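Local coordinates for antigen 43 (Escherichia coli, PDB 4KH3), which self-associates, apparently by a molecular Velcro-like mechanism, to drive the autotransporter-mediated clumping of bacterial cells, at residues V36-G39 with L40-G43. Residues are numbered along the deposited sequence; the frame is centred on the assembly and turned at random.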
ATOM      1  N   VAL A  36     -20.706   2.881 -39.069  1.00 25.21           N
ATOM      2  CA  VAL A  36     -21.404   1.620 -38.835  1.00 25.02           C
ATOM      3  C   VAL A  36     -22.313   1.758 -37.617  1.00 26.29           C
ATOM      4  O   VAL A  36     -21.842   1.881 -36.484  1.00 25.13           O
ATOM      5  CB  VAL A  36     -20.398   0.464 -38.619  1.00 20.74           C
ATOM      6  CG1 VAL A  36     -21.119  -0.827 -38.332  1.00 18.63           C
ATOM      7  CG2 VAL A  36     -19.495   0.305 -39.843  1.00 25.76           C
ATOM      8  N   SER A  37     -23.617   1.752 -37.850  1.00 27.03           N
ATOM      9  CA  SER A  37     -24.571   2.005 -36.779  1.00 25.47           C
ATOM     10  C   SER A  37     -25.578   0.891 -36.630  1.00 24.43           C
ATOM     11  O   SER A  37     -26.691   1.127 -36.200  1.00 33.55           O
ATOM     12  CB  SER A  37     -25.311   3.302 -37.035  1.00 22.22           C
ATOM     13  OG  SER A  37     -24.399   4.372 -37.120  1.00 23.90           O
ATOM     14  N   THR A  38     -25.178  -0.319 -36.992  1.00 22.83           N
ATOM     15  CA  THR A  38     -26.056  -1.466 -36.914  1.00 25.64           C
ATOM     16  C   THR A  38     -25.201  -2.714 -36.765  1.00 28.09           C
ATOM     17  O   THR A  38     -24.029  -2.708 -37.152  1.00 27.75           O
ATOM     18  CB  THR A  38     -26.940  -1.594 -38.183  1.00 29.86           C
ATOM     19  OG1 THR A  38     -27.836  -2.700 -38.037  1.00 25.50           O
ATOM     20  CG2 THR A  38     -26.083  -1.812 -39.421  1.00 24.94           C
ATOM     21  N   GLY A  39     -25.785  -3.769 -36.193  1.00 23.26           N
ATOM     22  CA  GLY A  39     -25.120  -5.050 -36.048  1.00 13.70           C
ATOM     23  C   GLY A  39     -24.941  -5.449 -34.598  1.00 21.85           C
ATOM     24  O   GLY A  39     -24.579  -6.586 -34.310  1.00 20.82           O
ATOM     25  N   LEU A  40     -25.183  -4.514 -33.683  1.00 22.06           N
ATOM     26  CA  LEU A  40     -25.043  -4.783 -32.251  1.00 25.60           C
ATOM     27  C   LEU A  40     -26.300  -4.344 -31.487  1.00 24.05           C
ATOM     28  O   LEU A  40     -26.260  -4.094 -30.272  1.00 22.29           O
ATOM     29  CB  LEU A  40     -23.799  -4.077 -31.682  1.00 21.51           C
ATOM     30  CG  LEU A  40     -23.178  -4.695 -30.420  1.00 29.70           C
ATOM     31  CD1 LEU A  40     -22.586  -6.054 -30.718  1.00 23.16           C
ATOM     32  CD2 LEU A  40     -22.131  -3.783 -29.812  1.00 32.49           C
ATOM     33  N   GLU A  41     -27.413  -4.227 -32.205  1.00 27.39           N
ATOM     34  CA  GLU A  41     -28.680  -3.812 -31.589  1.00 26.86           C
ATOM     35  C   GLU A  41     -29.011  -4.634 -30.348  1.00 25.12           C
ATOM     36  O   GLU A  41     -29.495  -4.091 -29.360  1.00 24.02           O
ATOM     37  CB  GLU A  41     -29.843  -3.896 -32.590  1.00 27.71           C
ATOM     38  CG  GLU A  41     -29.879  -2.776 -33.635  1.00 23.44           C
ATOM     39  CD  GLU A  41     -29.061  -3.095 -34.879  1.00 28.98           C
ATOM     40  OE1 GLU A  41     -29.185  -2.345 -35.866  1.00 29.02           O
ATOM     41  OE2 GLU A  41     -28.308  -4.095 -34.878  1.00 28.55           O
ATOM     42  N   LEU A  42     -28.719  -5.934 -30.391  1.00 23.03           N
ATOM     43  CA  LEU A  42     -29.084  -6.828 -29.297  1.00 25.92           C
ATOM     44  C   LEU A  42     -27.972  -6.973 -28.267  1.00 29.95           C
ATOM     45  O   LEU A  42     -28.111  -7.702 -27.277  1.00 31.17           O
ATOM     46  CB  LEU A  42     -29.480  -8.198 -29.846  1.00 29.32           C
ATOM     47  CG  LEU A  42     -30.550  -8.138 -30.938  1.00 29.57           C
ATOM     48  CD1 LEU A  42     -30.925  -9.534 -31.402  1.00 28.60           C
ATOM     49  CD2 LEU A  42     -31.773  -7.382 -30.437  1.00 22.05           C
ATOM     50  N   GLY A  43     -26.864  -6.283 -28.504  1.00 27.79           N
ATOM     51  CA  GLY A  43     -25.755  -6.318 -27.574  1.00 24.96           C
ATOM     52  C   GLY A  43     -24.848  -7.520 -27.739  1.00 29.33           C
ATOM     53  O   GLY A  43     -25.178  -8.486 -28.420  1.00 30.45           O
TER
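The carboxylate of Glu41 turns one edge, the side where its two oxygens face each other, back towards Thr38 and Gly39. Thr38 OG1 donates to OE1 through that oxygen's syn lone pair, 2.6 Å from Thr38 OG1 to Glu41 OE1. Gly39 N meets OE2 on its syn side, tilted 35° out of the carboxylate plane, yet its N-H still points well at the oxygen: Gly39 N to Glu41 OE2 is 2.9 Å, with 158° at the hydrogen. Thr38 CB lies just beyond the OE1 edge, a little off the plane on the same side as Gly39 N, 3.3 Å from Glu41 OE1. Two torsions bring the acid here: CG stands anti to its own carbonyl carbon, and the chain then bends at chi2 (88°), folding back over the preceding residues. At the backbone angles of Gly39 a CB would jam against the carbonyl O of Thr38, so the residue lending its N-H has a conformation suited to glycine. Beyond it, Leu40 to Gly43 form a type I turn, closed by Gly43 N to Leu40 O at 2.9 Å; the side chain of Asn49 holds its far end through Leu42 N and Gly43 O. All this belongs to the long loop between strands 35-36 and 52-55 of the parallel beta-solenoid, where His22 and Asn69 also touch Glu41. The backbone N of His22 donates to Thr38 OG1, leaving that hydroxyl to spend its proton on Glu41. Hydroxyl and backbone amide thus fix the carboxylate's rotation and would be expected to favour the ionised form, each oxygen of a delocalised charge met by one donor.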